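Local structure of endoglucanase A (Clostridium cellulolyticum, 1EDG) at residues 1-10 with 365-374; 261-272 with 311-322. The protein hydrolyses internal beta-1,4-glucosidic bonds of cellulose, as the catalytic domain of a family 5 glycoside hydrolase. All coordinates share one frame; numbering follows the deposited sequence.

Contact 1: residues 1-10 with 365-374; sequences MYDASLIPNL and PEIIDGMVKY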
loop_
_atom_site.group_PDB
_atom_site.type_symbol
_atom_site.label_atom_id
_atom_site.label_comp_id
_atom_site.label_asym_id
_atom_site.label_seq_id
_atom_site.Cartn_x
_atom_site.Cartn_y
_atom_site.Cartn_z
ATOM N N MET A 1 -30.116 7.616 3.645
ATOM C CA MET A 1 -29.754 8.315 4.904
ATOM C C MET A 1 -28.682 7.481 5.565
ATOM O O MET A 1 -28.634 6.263 5.374
ATOM C CB MET A 1 -30.941 8.380 5.872
ATOM C CG MET A 1 -32.185 9.061 5.361
ATOM S SD MET A 1 -33.480 9.022 6.623
ATOM C CE MET A 1 -33.901 7.273 6.660
ATOM N N TYR A 2 -27.863 8.139 6.372
ATOM C CA TYR A 2 -26.800 7.491 7.120
ATOM C C TYR A 2 -27.438 6.513 8.118
ATOM O O TYR A 2 -28.357 6.878 8.855
ATOM C CB TYR A 2 -26.002 8.561 7.861
ATOM C CG TYR A 2 -24.842 8.027 8.648
ATOM C CD1 TYR A 2 -23.621 7.765 8.035
ATOM C CD2 TYR A 2 -24.964 7.783 10.012
ATOM C CE1 TYR A 2 -22.546 7.269 8.764
ATOM C CE2 TYR A 2 -23.901 7.290 10.750
ATOM C CZ TYR A 2 -22.696 7.033 10.122
ATOM O OH TYR A 2 -21.657 6.532 10.859
ATOM N N ASP A 3 -26.960 5.274 8.134
ATOM C CA ASP A 3 -27.498 4.264 9.039
ATOM C C ASP A 3 -26.387 3.726 9.937
ATOM O O ASP A 3 -25.701 2.767 9.584
ATOM C CB ASP A 3 -28.133 3.117 8.240
ATOM C CG ASP A 3 -28.847 2.098 9.128
ATOM O OD1 ASP A 3 -28.881 2.290 10.364
ATOM O OD2 ASP A 3 -29.384 1.106 8.585
ATOM N N ALA A 4 -26.246 4.323 11.116
ATOM C CA ALA A 4 -25.218 3.916 12.066
ATOM C C ALA A 4 -25.431 2.509 12.631
ATOM O O ALA A 4 -24.491 1.892 13.128
ATOM C CB ALA A 4 -25.114 4.933 13.197
ATOM N N SER A 5 -26.645 1.977 12.520
ATOM C CA SER A 5 -26.920 0.644 13.048
ATOM C C SER A 5 -26.234 -0.481 12.265
ATOM O O SER A 5 -26.217 -1.634 12.711
ATOM C CB SER A 5 -28.431 0.396 13.112
ATOM O OG SER A 5 -28.969 0.119 11.832
ATOM N N LEU A 6 -25.676 -0.158 11.102
ATOM C CA LEU A 6 -25.007 -1.168 10.284
ATOM C C LEU A 6 -23.661 -1.606 10.854
ATOM O O LEU A 6 -23.215 -2.734 10.619
ATOM C CB LEU A 6 -24.820 -0.665 8.849
ATOM C CG LEU A 6 -26.096 -0.350 8.065
ATOM C CD1 LEU A 6 -25.739 0.015 6.622
ATOM C CD2 LEU A 6 -27.034 -1.550 8.098
ATOM N N ILE A 7 -23.020 -0.718 11.606
ATOM C CA ILE A 7 -21.717 -1.000 12.206
ATOM C C ILE A 7 -21.836 -2.030 13.336
ATOM O O ILE A 7 -22.588 -1.833 14.296
ATOM C CB ILE A 7 -21.070 0.303 12.728
ATOM C CG1 ILE A 7 -20.917 1.298 11.575
ATOM C CG2 ILE A 7 -19.713 0.015 13.359
ATOM C CD1 ILE A 7 -20.450 2.671 12.007
ATOM N N PRO A 8 -21.123 -3.165 13.213
ATOM C CA PRO A 8 -21.164 -4.218 14.234
ATOM C C PRO A 8 -20.472 -3.813 15.530
ATOM O O PRO A 8 -19.563 -2.978 15.528
ATOM C CB PRO A 8 -20.438 -5.377 13.557
ATOM C CG PRO A 8 -19.405 -4.666 12.717
ATOM C CD PRO A 8 -20.208 -3.531 12.113
ATOM N N ASN A 9 -20.922 -4.402 16.633
ATOM C CA ASN A 9 -20.361 -4.140 17.952
ATOM C C ASN A 9 -19.370 -5.268 18.193
ATOM O O ASN A 9 -19.771 -6.412 18.409
ATOM C CB ASN A 9 -21.470 -4.182 19.006
ATOM C CG ASN A 9 -20.999 -3.717 20.371
ATOM O OD1 ASN A 9 -19.923 -4.087 20.839
ATOM N ND2 ASN A 9 -21.812 -2.891 21.020
ATOM N N LEU A 10 -18.082 -4.949 18.122
ATOM C CA LEU A 10 -17.031 -5.947 18.294
ATOM C C LEU A 10 -16.151 -5.686 19.508
ATOM O O LEU A 10 -15.858 -4.536 19.836
ATOM C CB LEU A 10 -16.146 -5.989 17.042
ATOM C CG LEU A 10 -16.843 -6.202 15.693
ATOM C CD1 LEU A 10 -15.849 -6.000 14.553
ATOM C CD2 LEU A 10 -17.461 -7.587 15.624
ATOM N N PRO A 365 -20.174 6.318 3.804
ATOM C CA PRO A 365 -19.648 6.710 5.113
ATOM C C PRO A 365 -19.685 5.677 6.235
ATOM O O PRO A 365 -18.778 5.654 7.066
ATOM C CB PRO A 365 -20.441 7.976 5.441
ATOM C CG PRO A 365 -21.755 7.732 4.786
ATOM C CD PRO A 365 -21.356 7.134 3.455
ATOM N N GLU A 366 -20.698 4.812 6.252
ATOM C CA GLU A 366 -20.805 3.792 7.299
ATOM C C GLU A 366 -19.597 2.854 7.289
ATOM O O GLU A 366 -19.118 2.442 8.345
ATOM C CB GLU A 366 -22.086 2.971 7.156
ATOM C CG GLU A 366 -23.380 3.761 7.334
ATOM C CD GLU A 366 -23.949 4.297 6.028
ATOM O OE1 GLU A 366 -23.204 4.410 5.026
ATOM O OE2 GLU A 366 -25.162 4.593 6.005
ATOM N N ILE A 367 -19.102 2.526 6.096
ATOM C CA ILE A 367 -17.942 1.643 5.973
ATOM C C ILE A 367 -16.727 2.314 6.600
ATOM O O ILE A 367 -16.053 1.729 7.449
ATOM C CB ILE A 367 -17.612 1.318 4.491
ATOM C CG1 ILE A 367 -18.730 0.478 3.867
ATOM C CG2 ILE A 367 -16.268 0.582 4.397
ATOM C CD1 ILE A 367 -18.566 0.260 2.361
ATOM N N ILE A 368 -16.483 3.568 6.231
ATOM C CA ILE A 368 -15.320 4.271 6.758
ATOM C C ILE A 368 -15.424 4.611 8.258
ATOM O O ILE A 368 -14.413 4.605 8.972
ATOM C CB ILE A 368 -14.887 5.483 5.853
ATOM C CG1 ILE A 368 -15.089 6.814 6.550
ATOM C CG2 ILE A 368 -15.550 5.422 4.485
ATOM C CD1 ILE A 368 -13.837 7.298 7.204
ATOM N N ASP A 369 -16.638 4.848 8.751
ATOM C CA ASP A 369 -16.815 5.138 10.176
ATOM C C ASP A 369 -16.549 3.873 10.992
ATOM O O ASP A 369 -16.032 3.947 12.106
ATOM C CB ASP A 369 -18.214 5.697 10.460
ATOM C CG ASP A 369 -18.386 7.116 9.942
ATOM O OD1 ASP A 369 -17.361 7.796 9.718
ATOM O OD2 ASP A 369 -19.536 7.558 9.750
ATOM N N GLY A 370 -16.891 2.721 10.417
ATOM C CA GLY A 370 -16.643 1.445 11.069
ATOM C C GLY A 370 -15.142 1.203 11.160
ATOM O O GLY A 370 -14.635 0.717 12.176
ATOM N N MET A 371 -14.416 1.570 10.103
ATOM C CA MET A 371 -12.961 1.415 10.080
ATOM C C MET A 371 -12.285 2.327 11.109
ATOM O O MET A 371 -11.388 1.897 11.831
ATOM C CB MET A 371 -12.405 1.708 8.686
ATOM C CG MET A 371 -12.819 0.685 7.642
ATOM S SD MET A 371 -12.227 1.134 5.994
ATOM C CE MET A 371 -10.438 0.908 6.188
ATOM N N VAL A 372 -12.709 3.587 11.171
ATOM C CA VAL A 372 -12.132 4.531 12.123
ATOM C C VAL A 372 -12.404 4.079 13.562
ATOM O O VAL A 372 -11.527 4.152 14.425
ATOM C CB VAL A 372 -12.680 5.965 11.906
ATOM C CG1 VAL A 372 -12.144 6.904 12.977
ATOM C CG2 VAL A 372 -12.268 6.470 10.534
ATOM N N LYS A 373 -13.603 3.564 13.793
ATOM C CA LYS A 373 -13.995 3.100 15.117
ATOM C C LYS A 373 -13.085 1.984 15.641
ATOM O O LYS A 373 -12.729 1.969 16.816
ATOM C CB LYS A 373 -15.455 2.635 15.078
ATOM C CG LYS A 373 -15.962 2.011 16.357
ATOM C CD LYS A 373 -17.449 1.716 16.246
ATOM C CE LYS A 373 -17.925 0.871 17.417
ATOM N NZ LYS A 373 -17.478 1.434 18.722
ATOM N N TYR A 374 -12.662 1.089 14.754
ATOM C CA TYR A 374 -11.827 -0.028 15.158
ATOM C C TYR A 374 -10.327 0.092 14.902
ATOM O O TYR A 374 -9.568 -0.834 15.203
ATOM C CB TYR A 374 -12.397 -1.320 14.578
ATOM C CG TYR A 374 -13.741 -1.650 15.188
ATOM C CD1 TYR A 374 -13.843 -1.986 16.541
ATOM C CD2 TYR A 374 -14.914 -1.573 14.437
ATOM C CE1 TYR A 374 -15.079 -2.231 17.131
ATOM C CE2 TYR A 374 -16.163 -1.816 15.019
ATOM C CZ TYR A 374 -16.236 -2.141 16.368
ATOM O OH TYR A 374 -17.465 -2.357 16.958
#
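Tyr374 OH is gripped twice by the N-terminal segment: it donates to Pro8 O at 2.6 Å and accepts from Leu10 N at 2.9 Å, the latter bond fairly straight (N-H...O 159°). One hydroxyl thus serves both a carbonyl and an amide of the Pro8-Leu10 backbone, and the two bonds fix the rotation of the O-H. The ring itself is sandwiched, with Lys373 CG over the centre of one face and Leu10 CD1 toward the rim of the other, the Leu10 side chain crossing it at about a right angle.

At the far end of the contact the roles are exchanged, and a tyrosine of the N-terminal segment reaches the helix. Tyr2 CG stands anti to its own backbone N (chi1 -178°), which lays the ring along the first turn of helix 365-374; there OH donates to Asp369 OD2 at 2.6 Å, on the anti side of the carboxylate. Asp369 OD1 is held by a salt bridge to Lys73. The edge of the Tyr2 ring meets Pro365, CD1 to CG 3.7 Å, while the carboxylate of Glu366 runs almost parallel to the ring plane. A bend at chi2 (92°) turns Glu366 back so that OE2 accepts from Asp3 N at 2.9 Å, again from the anti side.

Between these polar ends Ile7 lies over Gly370, with Ile7 CD1 3.9 Å from Gly370 N; its CG2 touches Lys373 CD at 4.0 Å.

Glu366 and Asp369 lie in the first turns of helix 365-374, where the helix end would probably favour their negative charge. Four directed bonds, two at each end with Ile7 packed between them, thus join the first ten residues to this helix.

Contact 2: residues 261-272 with 311-322; sequences FAGLAMADGGTN and VDKNNLKTRVEY
Lys313 starts with CG anti to its carbonyl carbon (chi1 -73°) and runs extended from there, carrying NZ into the loop that follows helix 259-262, while Phe261, with CG anti to its backbone N (chi1 168°), turns its ring toward helix 316-332. NZ donates to three carbonyls: Leu264 O and Thr271 O, each at 2.8 Å, and Phe261 O at 2.9 Å. It stands well above the carbonyl planes of Phe261 and Thr271, but is tilted less from that of Leu264. The buried ammonium thus ties the two ends of the loop together, and the surrounding carbonyls would favour its charge. Met266 lies obliquely across the lysine chain, Met266 SD to Lys313 CD 3.7 Å. These loops succeed strands six and seven of the TIM barrel, at the C-terminal ends of its strands, the side where family 5 enzymes carry the active site. Ala262 O, at the end of its short helix, accepts from Val311 N at 2.9 Å. Toward helix 316-332, the edge of the Phe261 ring points at the face of Tyr322, planes at 65° and Phe261 CE2 3.6 Å from Tyr322 CG; Trp274 packs on both rings, and Tyr322 OH bonds to Cys257 O. Phe261 CE1 also touches Thr318 CG2 at 3.7 Å. On the same threonine, OG1 is hydrogen-bonded to a water that donates to Asn272 O.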
loop_
_atom_site.group_PDB
_atom_site.type_symbol
_atom_site.label_atom_id
_atom_site.label_comp_id
_atom_site.label_asym_id
_atom_site.label_seq_id
_atom_site.Cartn_x
_atom_site.Cartn_y
_atom_site.Cartn_z
ATOM N N PHE A 261 -14.922 -12.420 -2.761
ATOM C CA PHE A 261 -15.835 -11.455 -2.167
ATOM C C PHE A 261 -15.282 -10.035 -2.312
ATOM O O PHE A 261 -15.971 -9.125 -2.773
ATOM C CB PHE A 261 -16.046 -11.763 -0.679
ATOM C CG PHE A 261 -16.735 -10.660 0.070
ATOM C CD1 PHE A 261 -18.104 -10.459 -0.075
ATOM C CD2 PHE A 261 -16.004 -9.774 0.857
ATOM C CE1 PHE A 261 -18.738 -9.386 0.546
ATOM C CE2 PHE A 261 -16.627 -8.697 1.482
ATOM C CZ PHE A 261 -17.999 -8.501 1.325
ATOM N N ALA A 262 -14.034 -9.855 -1.896
ATOM C CA ALA A 262 -13.389 -8.553 -1.926
ATOM C C ALA A 262 -13.079 -7.932 -3.291
ATOM O O ALA A 262 -13.181 -6.710 -3.443
ATOM C CB ALA A 262 -12.131 -8.584 -1.072
ATOM N N GLY A 263 -12.701 -8.740 -4.280
ATOM C CA GLY A 263 -12.364 -8.157 -5.568
ATOM C C GLY A 263 -12.929 -8.730 -6.857
ATOM O O GLY A 263 -13.006 -8.013 -7.858
ATOM N N LEU A 264 -13.291 -10.008 -6.861
ATOM C CA LEU A 264 -13.828 -10.642 -8.065
ATOM C C LEU A 264 -15.253 -10.170 -8.373
ATOM O O LEU A 264 -16.163 -10.342 -7.560
ATOM C CB LEU A 264 -13.796 -12.162 -7.905
ATOM C CG LEU A 264 -14.113 -13.005 -9.141
ATOM C CD1 LEU A 264 -13.121 -12.676 -10.245
ATOM C CD2 LEU A 264 -14.044 -14.482 -8.782
ATOM N N ALA A 265 -15.448 -9.586 -9.551
ATOM C CA ALA A 265 -16.765 -9.089 -9.949
ATOM C C ALA A 265 -17.789 -10.211 -10.013
ATOM O O ALA A 265 -17.446 -11.365 -10.271
ATOM C CB ALA A 265 -16.683 -8.380 -11.298
ATOM N N MET A 266 -19.052 -9.862 -9.800
ATOM C CA MET A 266 -20.133 -10.841 -9.836
ATOM C C MET A 266 -20.156 -11.539 -11.192
ATOM O O MET A 266 -20.247 -12.767 -11.270
ATOM C CB MET A 266 -21.479 -10.163 -9.575
ATOM C CG MET A 266 -21.619 -9.569 -8.181
ATOM S SD MET A 266 -21.362 -10.805 -6.894
ATOM C CE MET A 266 -22.972 -11.588 -6.867
ATOM N N ALA A 267 -20.017 -10.746 -12.252
ATOM C CA ALA A 267 -20.015 -11.259 -13.619
ATOM C C ALA A 267 -18.904 -12.281 -13.864
ATOM O O ALA A 267 -19.016 -13.125 -14.754
ATOM C CB ALA A 267 -19.891 -10.103 -14.611
ATOM N N ASP A 268 -17.844 -12.220 -13.063
ATOM C CA ASP A 268 -16.722 -13.138 -13.218
ATOM C C ASP A 268 -16.750 -14.335 -12.269
ATOM O O ASP A 268 -15.777 -15.087 -12.180
ATOM C CB ASP A 268 -15.404 -12.376 -13.087
ATOM C CG ASP A 268 -15.276 -11.267 -14.111
ATOM O OD1 ASP A 268 -15.427 -11.551 -15.319
ATOM O OD2 ASP A 268 -15.043 -10.109 -13.710
ATOM N N GLY A 269 -17.869 -14.518 -11.572
ATOM C CA GLY A 269 -17.997 -15.636 -10.652
ATOM C C GLY A 269 -17.817 -15.286 -9.187
ATOM O O GLY A 269 -17.722 -16.187 -8.342
ATOM N N GLY A 270 -17.769 -13.990 -8.881
ATOM C CA GLY A 270 -17.604 -13.551 -7.504
ATOM C C GLY A 270 -18.880 -13.670 -6.689
ATOM O O GLY A 270 -19.943 -13.991 -7.226
ATOM N N THR A 271 -18.775 -13.400 -5.393
ATOM C CA THR A 271 -19.911 -13.470 -4.480
ATOM C C THR A 271 -20.064 -12.137 -3.750
ATOM O O THR A 271 -19.097 -11.400 -3.583
ATOM C CB THR A 271 -19.727 -14.607 -3.441
ATOM O OG1 THR A 271 -20.861 -14.649 -2.566
ATOM C CG2 THR A 271 -18.461 -14.397 -2.615
ATOM N N ASN A 272 -21.279 -11.820 -3.327
ATOM C CA ASN A 272 -21.513 -10.568 -2.614
ATOM C C ASN A 272 -21.848 -10.840 -1.153
ATOM O O ASN A 272 -22.277 -9.941 -0.428
ATOM C CB ASN A 272 -22.640 -9.759 -3.273
ATOM C CG ASN A 272 -24.005 -10.415 -3.129
ATOM O OD1 ASN A 272 -24.116 -11.593 -2.777
ATOM N ND2 ASN A 272 -25.056 -9.652 -3.408
ATOM N N VAL A 311 -14.922 -4.391 -3.138
ATOM C CA VAL A 311 -15.601 -3.743 -4.246
ATOM C C VAL A 311 -17.118 -3.640 -4.019
ATOM O O VAL A 311 -17.731 -4.512 -3.408
ATOM C CB VAL A 311 -15.279 -4.502 -5.568
ATOM C CG1 VAL A 311 -15.984 -5.855 -5.619
ATOM C CG2 VAL A 311 -15.629 -3.672 -6.746
ATOM N N ASP A 312 -17.719 -2.560 -4.505
ATOM C CA ASP A 312 -19.159 -2.352 -4.360
ATOM C C ASP A 312 -19.972 -3.365 -5.165
ATOM O O ASP A 312 -19.825 -3.465 -6.387
ATOM C CB ASP A 312 -19.523 -0.928 -4.793
ATOM C CG ASP A 312 -21.022 -0.644 -4.728
ATOM O OD1 ASP A 312 -21.765 -1.327 -3.989
ATOM O OD2 ASP A 312 -21.452 0.297 -5.422
ATOM N N LYS A 313 -20.808 -4.130 -4.470
ATOM C CA LYS A 313 -21.676 -5.120 -5.105
ATOM C C LYS A 313 -23.088 -4.891 -4.577
ATOM O O LYS A 313 -23.861 -5.837 -4.423
ATOM C CB LYS A 313 -21.217 -6.548 -4.770
ATOM C CG LYS A 313 -19.943 -6.975 -5.492
ATOM C CD LYS A 313 -19.414 -8.308 -4.991
ATOM C CE LYS A 313 -18.172 -8.702 -5.771
ATOM N NZ LYS A 313 -17.457 -9.858 -5.173
ATOM N N ASN A 314 -23.420 -3.622 -4.336
ATOM C CA ASN A 314 -24.718 -3.220 -3.780
ATOM C C ASN A 314 -24.974 -4.044 -2.521
ATOM O O ASN A 314 -26.049 -4.615 -2.339
ATOM C CB ASN A 314 -25.850 -3.427 -4.793
ATOM C CG ASN A 314 -25.700 -2.549 -6.021
ATOM O OD1 ASN A 314 -25.616 -1.322 -5.919
ATOM N ND2 ASN A 314 -25.641 -3.176 -7.190
ATOM N N ASN A 315 -23.981 -4.058 -1.636
ATOM C CA ASN A 315 -24.039 -4.836 -0.399
ATOM C C ASN A 315 -23.440 -4.046 0.754
ATOM O O ASN A 315 -22.490 -4.494 1.403
ATOM C CB ASN A 315 -23.293 -6.173 -0.580
ATOM C CG ASN A 315 -21.831 -6.004 -1.047
ATOM O OD1 ASN A 315 -21.070 -6.970 -1.048
ATOM N ND2 ASN A 315 -21.444 -4.799 -1.451
ATOM N N LEU A 316 -24.019 -2.876 1.007
ATOM C CA LEU A 316 -23.562 -1.975 2.060
ATOM C C LEU A 316 -23.341 -2.649 3.411
ATOM O O LEU A 316 -22.232 -2.629 3.936
ATOM C CB LEU A 316 -24.551 -0.820 2.248
ATOM C CG LEU A 316 -24.044 0.622 2.357
ATOM C CD1 LEU A 316 -25.063 1.449 3.116
ATOM C CD2 LEU A 316 -22.702 0.710 3.044
ATOM N N LYS A 317 -24.392 -3.243 3.968
ATOM C CA LYS A 317 -24.294 -3.877 5.278
ATOM C C LYS A 317 -23.157 -4.887 5.376
ATOM O O LYS A 317 -22.356 -4.836 6.316
ATOM C CB LYS A 317 -25.620 -4.539 5.663
ATOM C CG LYS A 317 -25.631 -5.147 7.070
ATOM C CD LYS A 317 -27.029 -5.638 7.440
ATOM C CE LYS A 317 -27.062 -6.298 8.816
ATOM N NZ LYS A 317 -26.480 -7.671 8.810
ATOM N N THR A 318 -23.078 -5.785 4.398
ATOM C CA THR A 318 -22.034 -6.807 4.384
ATOM C C THR A 318 -20.643 -6.174 4.323
ATOM O O THR A 318 -19.723 -6.629 5.005
ATOM C CB THR A 318 -22.234 -7.788 3.213
ATOM O OG1 THR A 318 -23.558 -8.343 3.285
ATOM C CG2 THR A 318 -21.217 -8.919 3.277
ATOM N N ARG A 319 -20.498 -5.105 3.542
ATOM C CA ARG A 319 -19.209 -4.427 3.442
ATOM C C ARG A 319 -18.849 -3.676 4.728
ATOM O O ARG A 319 -17.676 -3.615 5.105
ATOM C CB ARG A 319 -19.146 -3.502 2.219
ATOM C CG ARG A 319 -19.121 -4.258 0.881
ATOM C CD ARG A 319 -18.548 -3.411 -0.268
ATOM N NE ARG A 319 -19.329 -2.202 -0.542
ATOM C CZ ARG A 319 -18.823 -1.073 -1.030
ATOM N NH1 ARG A 319 -17.530 -0.983 -1.306
ATOM N NH2 ARG A 319 -19.606 -0.024 -1.231
ATOM N N VAL A 320 -19.848 -3.127 5.417
ATOM C CA VAL A 320 -19.588 -2.427 6.677
ATOM C C VAL A 320 -19.078 -3.452 7.700
ATOM O O VAL A 320 -18.077 -3.222 8.390
ATOM C CB VAL A 320 -20.864 -1.741 7.236
ATOM C CG1 VAL A 320 -20.592 -1.180 8.636
ATOM C CG2 VAL A 320 -21.304 -0.613 6.304
ATOM N N GLU A 321 -19.750 -4.599 7.762
ATOM C CA GLU A 321 -19.374 -5.669 8.685
ATOM C C GLU A 321 -17.984 -6.235 8.372
ATOM O O GLU A 321 -17.147 -6.381 9.273
ATOM C CB GLU A 321 -20.438 -6.769 8.675
ATOM C CG GLU A 321 -21.763 -6.317 9.291
ATOM C CD GLU A 321 -22.907 -7.279 9.036
ATOM O OE1 GLU A 321 -22.903 -7.964 7.992
ATOM O OE2 GLU A 321 -23.828 -7.340 9.876
ATOM N N TYR A 322 -17.727 -6.500 7.092
ATOM C CA TYR A 322 -16.437 -7.029 6.653
ATOM C C TYR A 322 -15.284 -6.070 6.961
ATOM O O TYR A 322 -14.291 -6.472 7.575
ATOM C CB TYR A 322 -16.475 -7.370 5.152
ATOM C CG TYR A 322 -15.119 -7.668 4.529
ATOM C CD1 TYR A 322 -14.517 -8.924 4.667
ATOM C CD2 TYR A 322 -14.441 -6.690 3.797
ATOM C CE1 TYR A 322 -13.270 -9.193 4.085
ATOM C CE2 TYR A 322 -13.203 -6.946 3.216
ATOM C CZ TYR A 322 -12.623 -8.192 3.360
ATOM O OH TYR A 322 -11.399 -8.424 2.772
HETATM O O HOH W 1 -18.014 -6.909 -1.935
HETATM O O HOH W 2 -24.688 -9.289 0.840
#

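In the fold
Contacts 1 and 2 lie on the same side of the chain's centre, their own centres about 17 Å apart, and meet through helix 316-332, which follows barrel strand 303-308. The start of that helix belongs to contact 2, and its Arg319 and Val320 pack against Ile367 of helix 365-374, while Val320 also touches Leu6 and Ile7. Along the chain the order is 1-10, 261-272, 311-322, 365-374; all eight barrel strands lie in sequence between the two segments of contact 1, as does contact 2. Contact 1 thus brings the N-terminal segment against the chain's last helix on the outside of the barrel, whereas contact 2 joins the loops after neighbouring strands 249-254 and 303-308.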